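Local coordinates for protein (alpha-2u-globulin) (PDB 2A2U), which probably binds and carries small hydrophobic ligands inside a lipocalin beta-barrel, at residues K33-K47 with E131-L145. Residues are numbered along the deposited sequence; the frame is centred on the assembly and turned at random.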
ATOM      1  N   LYS A  33      13.606  20.871  -4.128  1.00 23.14           N
ATOM      2  CA  LYS A  33      12.978  22.178  -4.279  1.00 23.14           C
ATOM      3  C   LYS A  33      11.543  22.146  -4.772  1.00 23.14           C
ATOM      4  O   LYS A  33      10.902  23.190  -4.870  1.00 23.14           O
ATOM      5  CB  LYS A  33      13.807  23.047  -5.208  1.00 54.80           C
ATOM      6  CG  LYS A  33      15.140  23.428  -4.646  1.00 54.80           C
ATOM      7  CD  LYS A  33      15.912  24.190  -5.678  1.00 54.80           C
ATOM      8  CE  LYS A  33      17.240  24.644  -5.136  1.00 54.80           C
ATOM      9  NZ  LYS A  33      18.054  25.268  -6.219  1.00 54.80           N
ATOM     10  N   LEU A  34      11.051  20.962  -5.118  1.00 19.17           N
ATOM     11  CA  LEU A  34       9.681  20.805  -5.598  1.00 19.17           C
ATOM     12  C   LEU A  34       8.703  20.725  -4.431  1.00 19.17           C
ATOM     13  O   LEU A  34       7.493  20.745  -4.624  1.00 19.17           O
ATOM     14  CB  LEU A  34       9.569  19.550  -6.457  1.00 25.46           C
ATOM     15  CG  LEU A  34      10.366  19.547  -7.758  1.00 25.46           C
ATOM     16  CD1 LEU A  34      10.257  18.193  -8.409  1.00 25.46           C
ATOM     17  CD2 LEU A  34       9.830  20.623  -8.689  1.00 25.46           C
ATOM     18  N   ASN A  35       9.241  20.643  -3.219  1.00 17.95           N
ATOM     19  CA  ASN A  35       8.430  20.565  -2.014  1.00 17.95           C
ATOM     20  C   ASN A  35       7.542  21.792  -1.901  1.00 17.95           C
ATOM     21  O   ASN A  35       7.972  22.895  -2.215  1.00 17.95           O
ATOM     22  CB  ASN A  35       9.329  20.489  -0.778  1.00 60.27           C
ATOM     23  CG  ASN A  35       9.016  19.297   0.103  1.00 60.27           C
ATOM     24  OD1 ASN A  35       9.895  18.774   0.786  1.00 60.27           O
ATOM     25  ND2 ASN A  35       7.769  18.848   0.079  1.00 60.27           N
ATOM     26  N   GLY A  36       6.294  21.601  -1.492  1.00 18.14           N
ATOM     27  CA  GLY A  36       5.418  22.744  -1.331  1.00 18.14           C
ATOM     28  C   GLY A  36       4.091  22.647  -2.040  1.00 18.14           C
ATOM     29  O   GLY A  36       3.735  21.609  -2.573  1.00 18.14           O
ATOM     30  N   ASP A  37       3.359  23.747  -2.043  1.00 19.36           N
ATOM     31  CA  ASP A  37       2.057  23.803  -2.672  1.00 19.36           C
ATOM     32  C   ASP A  37       2.118  24.044  -4.160  1.00 19.36           C
ATOM     33  O   ASP A  37       2.931  24.837  -4.635  1.00 19.36           O
ATOM     34  CB  ASP A  37       1.217  24.884  -2.020  1.00 39.16           C
ATOM     35  CG  ASP A  37       0.940  24.589  -0.573  1.00 39.16           C
ATOM     36  OD1 ASP A  37       0.273  23.580  -0.286  1.00 39.16           O
ATOM     37  OD2 ASP A  37       1.395  25.353   0.291  1.00 39.16           O
ATOM     38  N   TRP A  38       1.259  23.339  -4.889  1.00 15.02           N
ATOM     39  CA  TRP A  38       1.183  23.466  -6.336  1.00 15.02           C
ATOM     40  C   TRP A  38      -0.268  23.452  -6.730  1.00 15.02           C
ATOM     41  O   TRP A  38      -1.090  22.933  -5.996  1.00 15.02           O
ATOM     42  CB  TRP A  38       1.900  22.306  -7.016  1.00  2.00           C
ATOM     43  CG  TRP A  38       3.371  22.312  -6.804  1.00  2.00           C
ATOM     44  CD1 TRP A  38       4.057  21.677  -5.803  1.00  2.00           C
ATOM     45  CD2 TRP A  38       4.342  22.977  -7.608  1.00  2.00           C
ATOM     46  NE1 TRP A  38       5.403  21.908  -5.951  1.00  2.00           N
ATOM     47  CE2 TRP A  38       5.613  22.700  -7.046  1.00  2.00           C
ATOM     48  CE3 TRP A  38       4.274  23.782  -8.756  1.00  2.00           C
ATOM     49  CZ2 TRP A  38       6.808  23.209  -7.598  1.00  2.00           C
ATOM     50  CZ3 TRP A  38       5.467  24.290  -9.306  1.00  2.00           C
ATOM     51  CH2 TRP A  38       6.716  23.995  -8.723  1.00  2.00           C
ATOM     52  N   PHE A  39      -0.583  24.027  -7.885  1.00 18.72           N
ATOM     53  CA  PHE A  39      -1.957  24.084  -8.371  1.00 18.72           C
ATOM     54  C   PHE A  39      -1.990  23.549  -9.782  1.00 18.72           C
ATOM     55  O   PHE A  39      -1.011  23.682 -10.511  1.00 18.72           O
ATOM     56  CB  PHE A  39      -2.454  25.524  -8.413  1.00 43.21           C
ATOM     57  CG  PHE A  39      -2.568  26.161  -7.076  1.00 43.21           C
ATOM     58  CD1 PHE A  39      -1.478  26.785  -6.492  1.00 43.21           C
ATOM     59  CD2 PHE A  39      -3.774  26.146  -6.399  1.00 43.21           C
ATOM     60  CE1 PHE A  39      -1.586  27.384  -5.253  1.00 43.21           C
ATOM     61  CE2 PHE A  39      -3.895  26.744  -5.157  1.00 43.21           C
ATOM     62  CZ  PHE A  39      -2.796  27.363  -4.583  1.00 43.21           C
ATOM     63  N   SER A  40      -3.114  22.951 -10.167  1.00 26.13           N
ATOM     64  CA  SER A  40      -3.281  22.416 -11.511  1.00 26.13           C
ATOM     65  C   SER A  40      -3.665  23.554 -12.438  1.00 26.13           C
ATOM     66  O   SER A  40      -4.679  24.211 -12.222  1.00 26.13           O
ATOM     67  CB  SER A  40      -4.358  21.333 -11.528  1.00 26.29           C
ATOM     68  OG  SER A  40      -3.861  20.148 -10.941  1.00 26.29           O
ATOM     69  N   ILE A  41      -2.850  23.780 -13.463  1.00 26.89           N
ATOM     70  CA  ILE A  41      -3.098  24.855 -14.409  1.00 26.89           C
ATOM     71  C   ILE A  41      -3.614  24.351 -15.762  1.00 26.89           C
ATOM     72  O   ILE A  41      -4.687  24.759 -16.208  1.00 26.89           O
ATOM     73  CB  ILE A  41      -1.827  25.718 -14.603  1.00 20.61           C
ATOM     74  CG1 ILE A  41      -1.199  26.069 -13.244  1.00 20.61           C
ATOM     75  CG2 ILE A  41      -2.158  26.975 -15.386  1.00 20.61           C
ATOM     76  CD1 ILE A  41      -2.130  26.768 -12.256  1.00 20.61           C
ATOM     77  N   VAL A  42      -2.857  23.471 -16.413  1.00 27.94           N
ATOM     78  CA  VAL A  42      -3.244  22.928 -17.717  1.00 27.94           C
ATOM     79  C   VAL A  42      -2.915  21.440 -17.793  1.00 27.94           C
ATOM     80  O   VAL A  42      -1.837  21.016 -17.379  1.00 27.94           O
ATOM     81  CB  VAL A  42      -2.488  23.645 -18.869  1.00 16.89           C
ATOM     82  CG1 VAL A  42      -2.889  23.076 -20.204  1.00 16.89           C
ATOM     83  CG2 VAL A  42      -2.758  25.130 -18.837  1.00 16.89           C
ATOM     84  N   VAL A  43      -3.869  20.648 -18.275  1.00 28.26           N
ATOM     85  CA  VAL A  43      -3.684  19.206 -18.449  1.00 28.26           C
ATOM     86  C   VAL A  43      -3.930  18.903 -19.918  1.00 28.26           C
ATOM     87  O   VAL A  43      -4.794  19.508 -20.538  1.00 28.26           O
ATOM     88  CB  VAL A  43      -4.669  18.360 -17.594  1.00 19.11           C
ATOM     89  CG1 VAL A  43      -4.458  18.630 -16.128  1.00 19.11           C
ATOM     90  CG2 VAL A  43      -6.098  18.656 -17.974  1.00 19.11           C
ATOM     91  N   ALA A  44      -3.178  17.966 -20.477  1.00 27.23           N
ATOM     92  CA  ALA A  44      -3.339  17.631 -21.878  1.00 27.23           C
ATOM     93  C   ALA A  44      -3.103  16.155 -22.107  1.00 27.23           C
ATOM     94  O   ALA A  44      -2.124  15.595 -21.614  1.00 27.23           O
ATOM     95  CB  ALA A  44      -2.374  18.435 -22.708  1.00 14.67           C
ATOM     96  N   SER A  45      -4.016  15.529 -22.841  1.00 31.69           N
ATOM     97  CA  SER A  45      -3.916  14.111 -23.170  1.00 31.69           C
ATOM     98  C   SER A  45      -4.689  13.867 -24.439  1.00 31.69           C
ATOM     99  O   SER A  45      -5.759  14.443 -24.618  1.00 31.69           O
ATOM    100  CB  SER A  45      -4.519  13.245 -22.064  1.00 29.79           C
ATOM    101  OG  SER A  45      -4.418  11.867 -22.393  1.00 29.79           O
ATOM    102  N   ASN A  46      -4.160  13.031 -25.327  1.00 56.88           N
ATOM    103  CA  ASN A  46      -4.879  12.732 -26.559  1.00 56.88           C
ATOM    104  C   ASN A  46      -6.090  11.848 -26.248  1.00 56.88           C
ATOM    105  O   ASN A  46      -7.064  11.842 -27.005  1.00 56.88           O
ATOM    106  CB  ASN A  46      -3.960  12.114 -27.615  1.00 49.11           C
ATOM    107  CG  ASN A  46      -3.484  13.142 -28.651  1.00 49.11           C
ATOM    108  OD1 ASN A  46      -3.965  14.274 -28.688  1.00 49.11           O
ATOM    109  ND2 ASN A  46      -2.545  12.743 -29.498  1.00 49.11           N
ATOM    110  N   LYS A  47      -6.032  11.131 -25.118  1.00 35.38           N
ATOM    111  CA  LYS A  47      -7.142  10.288 -24.649  1.00 35.38           C
ATOM    112  C   LYS A  47      -7.978  11.231 -23.784  1.00 35.38           C
ATOM    113  O   LYS A  47      -8.104  11.055 -22.570  1.00 35.38           O
ATOM    114  CB  LYS A  47      -6.629   9.095 -23.826  1.00 62.90           C
ATOM    115  CG  LYS A  47      -7.691   8.024 -23.540  1.00 62.90           C
ATOM    116  CD  LYS A  47      -7.094   6.615 -23.606  1.00 62.90           C
ATOM    117  CE  LYS A  47      -8.163   5.519 -23.640  1.00 62.90           C
ATOM    118  NZ  LYS A  47      -8.758   5.183 -22.310  1.00 62.90           N
ATOM    119  N   GLU A 131      -3.586  -1.420 -22.845  1.00 35.09           N
ATOM    120  CA  GLU A 131      -3.521  -0.076 -23.426  1.00 35.09           C
ATOM    121  C   GLU A 131      -2.673   0.946 -22.672  1.00 35.09           C
ATOM    122  O   GLU A 131      -2.469   0.847 -21.459  1.00 35.09           O
ATOM    123  CB  GLU A 131      -4.925   0.496 -23.603  1.00198.88           C
ATOM    124  CG  GLU A 131      -5.751  -0.213 -24.652  1.00198.88           C
ATOM    125  CD  GLU A 131      -7.183   0.266 -24.674  1.00198.88           C
ATOM    126  OE1 GLU A 131      -7.524   1.211 -23.932  1.00198.88           O
ATOM    127  OE2 GLU A 131      -7.981  -0.300 -25.445  1.00198.88           O
ATOM    128  N   THR A 132      -2.212   1.948 -23.418  1.00 30.21           N
ATOM    129  CA  THR A 132      -1.404   3.033 -22.882  1.00 30.21           C
ATOM    130  C   THR A 132      -1.874   4.378 -23.423  1.00 30.21           C
ATOM    131  O   THR A 132      -2.636   4.440 -24.385  1.00 30.21           O
ATOM    132  CB  THR A 132       0.078   2.900 -23.270  1.00 42.28           C
ATOM    133  OG1 THR A 132       0.211   3.023 -24.690  1.00 42.28           O
ATOM    134  CG2 THR A 132       0.646   1.571 -22.821  1.00 42.28           C
ATOM    135  N   PHE A 133      -1.439   5.452 -22.771  1.00 25.75           N
ATOM    136  CA  PHE A 133      -1.761   6.809 -23.193  1.00 25.75           C
ATOM    137  C   PHE A 133      -0.873   7.806 -22.483  1.00 25.75           C
ATOM    138  O   PHE A 133      -0.407   7.557 -21.374  1.00 25.75           O
ATOM    139  CB  PHE A 133      -3.262   7.151 -23.030  1.00 21.50           C
ATOM    140  CG  PHE A 133      -3.707   7.419 -21.613  1.00 21.50           C
ATOM    141  CD1 PHE A 133      -3.534   8.674 -21.034  1.00 21.50           C
ATOM    142  CD2 PHE A 133      -4.340   6.428 -20.872  1.00 21.50           C
ATOM    143  CE1 PHE A 133      -3.982   8.935 -19.738  1.00 21.50           C
ATOM    144  CE2 PHE A 133      -4.790   6.679 -19.579  1.00 21.50           C
ATOM    145  CZ  PHE A 133      -4.611   7.933 -19.013  1.00 21.50           C
ATOM    146  N   GLN A 134      -0.562   8.890 -23.181  1.00 28.08           N
ATOM    147  CA  GLN A 134       0.269   9.952 -22.643  1.00 28.08           C
ATOM    148  C   GLN A 134      -0.584  10.987 -21.933  1.00 28.08           C
ATOM    149  O   GLN A 134      -1.747  11.203 -22.277  1.00 28.08           O
ATOM    150  CB  GLN A 134       1.042  10.644 -23.755  1.00 44.98           C
ATOM    151  CG  GLN A 134       2.165   9.842 -24.339  1.00 44.98           C
ATOM    152  CD  GLN A 134       3.014  10.686 -25.253  1.00 44.98           C
ATOM    153  OE1 GLN A 134       3.535  11.720 -24.844  1.00 44.98           O
ATOM    154  NE2 GLN A 134       3.136  10.272 -26.507  1.00 44.98           N
ATOM    155  N   LEU A 135       0.026  11.645 -20.958  1.00 19.21           N
ATOM    156  CA  LEU A 135      -0.618  12.696 -20.187  1.00 19.21           C
ATOM    157  C   LEU A 135       0.447  13.723 -19.830  1.00 19.21           C
ATOM    158  O   LEU A 135       1.537  13.355 -19.420  1.00 19.21           O
ATOM    159  CB  LEU A 135      -1.205  12.142 -18.898  1.00 21.49           C
ATOM    160  CG  LEU A 135      -1.792  13.254 -18.037  1.00 21.49           C
ATOM    161  CD1 LEU A 135      -3.098  13.704 -18.633  1.00 21.49           C
ATOM    162  CD2 LEU A 135      -2.026  12.756 -16.651  1.00 21.49           C
ATOM    163  N   MET A 136       0.143  15.004 -20.007  1.00 20.90           N
ATOM    164  CA  MET A 136       1.087  16.057 -19.667  1.00 20.90           C
ATOM    165  C   MET A 136       0.404  17.111 -18.830  1.00 20.90           C
ATOM    166  O   MET A 136      -0.709  17.519 -19.127  1.00 20.90           O
ATOM    167  CB  MET A 136       1.711  16.660 -20.919  1.00 27.96           C
ATOM    168  CG  MET A 136       2.889  15.860 -21.386  1.00 27.96           C
ATOM    169  SD  MET A 136       3.679  16.520 -22.814  1.00 27.96           S
ATOM    170  CE  MET A 136       4.516  17.905 -22.129  1.00 27.96           C
ATOM    171  N   VAL A 137       1.043  17.509 -17.742  1.00 18.57           N
ATOM    172  CA  VAL A 137       0.453  18.513 -16.871  1.00 18.57           C
ATOM    173  C   VAL A 137       1.406  19.635 -16.518  1.00 18.57           C
ATOM    174  O   VAL A 137       2.629  19.447 -16.464  1.00 18.57           O
ATOM    175  CB  VAL A 137      -0.073  17.893 -15.557  1.00 19.48           C
ATOM    176  CG1 VAL A 137      -1.260  17.011 -15.830  1.00 19.48           C
ATOM    177  CG2 VAL A 137       1.008  17.077 -14.903  1.00 19.48           C
ATOM    178  N   LEU A 138       0.821  20.813 -16.313  1.00 17.40           N
ATOM    179  CA  LEU A 138       1.559  22.001 -15.925  1.00 17.40           C
ATOM    180  C   LEU A 138       1.023  22.417 -14.566  1.00 17.40           C
ATOM    181  O   LEU A 138      -0.183  22.581 -14.406  1.00 17.40           O
ATOM    182  CB  LEU A 138       1.343  23.133 -16.935  1.00  9.55           C
ATOM    183  CG  LEU A 138       1.900  24.514 -16.581  1.00  9.55           C
ATOM    184  CD1 LEU A 138       3.399  24.426 -16.428  1.00  9.55           C
ATOM    185  CD2 LEU A 138       1.543  25.510 -17.663  1.00  9.55           C
ATOM    186  N   TYR A 139       1.909  22.491 -13.576  1.00 23.10           N
ATOM    187  CA  TYR A 139       1.539  22.914 -12.228  1.00 23.10           C
ATOM    188  C   TYR A 139       2.204  24.243 -11.957  1.00 23.10           C
ATOM    189  O   TYR A 139       3.334  24.477 -12.394  1.00 23.10           O
ATOM    190  CB  TYR A 139       2.028  21.923 -11.175  1.00 23.52           C
ATOM    191  CG  TYR A 139       1.317  20.607 -11.205  1.00 23.52           C
ATOM    192  CD1 TYR A 139      -0.017  20.534 -11.570  1.00 23.52           C
ATOM    193  CD2 TYR A 139       1.981  19.431 -10.874  1.00 23.52           C
ATOM    194  CE1 TYR A 139      -0.676  19.329 -11.607  1.00 23.52           C
ATOM    195  CE2 TYR A 139       1.331  18.216 -10.909  1.00 23.52           C
ATOM    196  CZ  TYR A 139       0.004  18.174 -11.277  1.00 23.52           C
ATOM    197  OH  TYR A 139      -0.666  16.980 -11.324  1.00 23.52           O
ATOM    198  N   GLY A 140       1.505  25.107 -11.233  1.00 22.22           N
ATOM    199  CA  GLY A 140       2.063  26.401 -10.904  1.00 22.22           C
ATOM    200  C   GLY A 140       1.991  26.569  -9.412  1.00 22.22           C
ATOM    201  O   GLY A 140       1.144  25.944  -8.787  1.00 22.22           O
ATOM    202  N   ARG A 141       2.889  27.364  -8.833  1.00 28.91           N
ATOM    203  CA  ARG A 141       2.865  27.595  -7.386  1.00 28.91           C
ATOM    204  C   ARG A 141       1.746  28.585  -7.053  1.00 28.91           C
ATOM    205  O   ARG A 141       1.381  28.771  -5.888  1.00 28.91           O
ATOM    206  CB  ARG A 141       4.207  28.128  -6.901  1.00 27.25           C
ATOM    207  CG  ARG A 141       5.368  27.323  -7.406  1.00 27.25           C
ATOM    208  CD  ARG A 141       6.449  27.177  -6.371  1.00 27.25           C
ATOM    209  NE  ARG A 141       6.102  26.203  -5.347  1.00 27.25           N
ATOM    210  CZ  ARG A 141       6.952  25.306  -4.852  1.00 27.25           C
ATOM    211  NH1 ARG A 141       8.205  25.245  -5.286  1.00 27.25           N
ATOM    212  NH2 ARG A 141       6.548  24.478  -3.899  1.00 27.25           N
ATOM    213  N   THR A 142       1.189  29.176  -8.108  1.00 27.06           N
ATOM    214  CA  THR A 142       0.100  30.143  -8.030  1.00 27.06           C
ATOM    215  C   THR A 142      -1.136  29.577  -8.710  1.00 27.06           C
ATOM    216  O   THR A 142      -1.019  28.687  -9.546  1.00 27.06           O
ATOM    217  CB  THR A 142       0.496  31.458  -8.719  1.00 30.11           C
ATOM    218  OG1 THR A 142       1.126  31.184  -9.977  1.00 30.11           O
ATOM    219  CG2 THR A 142       1.461  32.220  -7.853  1.00 30.11           C
ATOM    220  N   LYS A 143      -2.311  30.100  -8.359  1.00 26.69           N
ATOM    221  CA  LYS A 143      -3.574  29.635  -8.930  1.00 26.69           C
ATOM    222  C   LYS A 143      -3.626  29.713 -10.448  1.00 26.69           C
ATOM    223  O   LYS A 143      -4.405  29.012 -11.084  1.00 26.69           O
ATOM    224  CB  LYS A 143      -4.762  30.367  -8.308  1.00 86.48           C
ATOM    225  CG  LYS A 143      -5.307  29.686  -7.065  1.00 86.48           C
ATOM    226  CD  LYS A 143      -6.395  30.519  -6.409  1.00 86.48           C
ATOM    227  CE  LYS A 143      -6.997  29.806  -5.205  1.00 86.48           C
ATOM    228  NZ  LYS A 143      -7.822  30.718  -4.355  1.00 86.48           N
ATOM    229  N   ASP A 144      -2.791  30.563 -11.030  1.00 20.32           N
ATOM    230  CA  ASP A 144      -2.729  30.686 -12.479  1.00 20.32           C
ATOM    231  C   ASP A 144      -1.302  31.056 -12.872  1.00 20.32           C
ATOM    232  O   ASP A 144      -0.493  31.430 -12.028  1.00 20.32           O
ATOM    233  CB  ASP A 144      -3.732  31.720 -13.003  1.00 48.02           C
ATOM    234  CG  ASP A 144      -3.958  31.612 -14.513  1.00 48.02           C
ATOM    235  OD1 ASP A 144      -3.533  30.617 -15.125  1.00 48.02           O
ATOM    236  OD2 ASP A 144      -4.578  32.523 -15.098  1.00 48.02           O
ATOM    237  N   LEU A 145      -0.975  30.899 -14.146  1.00 27.83           N
ATOM    238  CA  LEU A 145       0.361  31.205 -14.608  1.00 27.83           C
ATOM    239  C   LEU A 145       0.379  32.089 -15.829  1.00 27.83           C
ATOM    240  O   LEU A 145      -0.631  32.262 -16.513  1.00 27.83           O
ATOM    241  CB  LEU A 145       1.124  29.920 -14.925  1.00 21.43           C
ATOM    242  CG  LEU A 145       1.630  29.052 -13.785  1.00 21.43           C
ATOM    243  CD1 LEU A 145       2.077  27.739 -14.385  1.00 21.43           C
ATOM    244  CD2 LEU A 145       2.770  29.728 -13.051  1.00 21.43           C
TER
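Arg141 lies flat on the indole of Trp38, the signature tryptophan-arginine pair at the closed end of a lipocalin barrel. The guanidinium and ring planes are 24° apart, with Arg141 CZ over the benzo side. Arg141 CG covers the same six-membered ring in a CH-pi contact, 3.9 Å from its centroid. Bends at chi2 and chi3 (-142° and 76°) fold the arginine back over the ring. Arg141 NH2 then donates to Asn35 O at 2.7 Å, from above the carbonyl plane, while NH1 also bonds Tyr116 O. Trp38 NE1 donates in its ring plane to Leu34 O at 2.7 Å, which fixes the indole. Replacing Trp38 by an alanine would remove the indole, and is likely to leave the guanidinium without its flat support and Leu34 O without this donor. Beyond this pair, strands 36-44 and 131-140, the first and last of the eight-stranded barrel, pair antiparallel and close it. A classic beta bulge sets Ile41 and Val42 together opposite Leu138, with Ile41 N bonding Leu138 O at 3.1 Å. Lys143 CG sits over one face of Phe39. On the face shared with Ser40 and Tyr139, Val43 CG1 meets Val137 CG1 at 3.6 Å. Next to Ala44, Ser45 OG donates to Gln134 O at 2.8 Å.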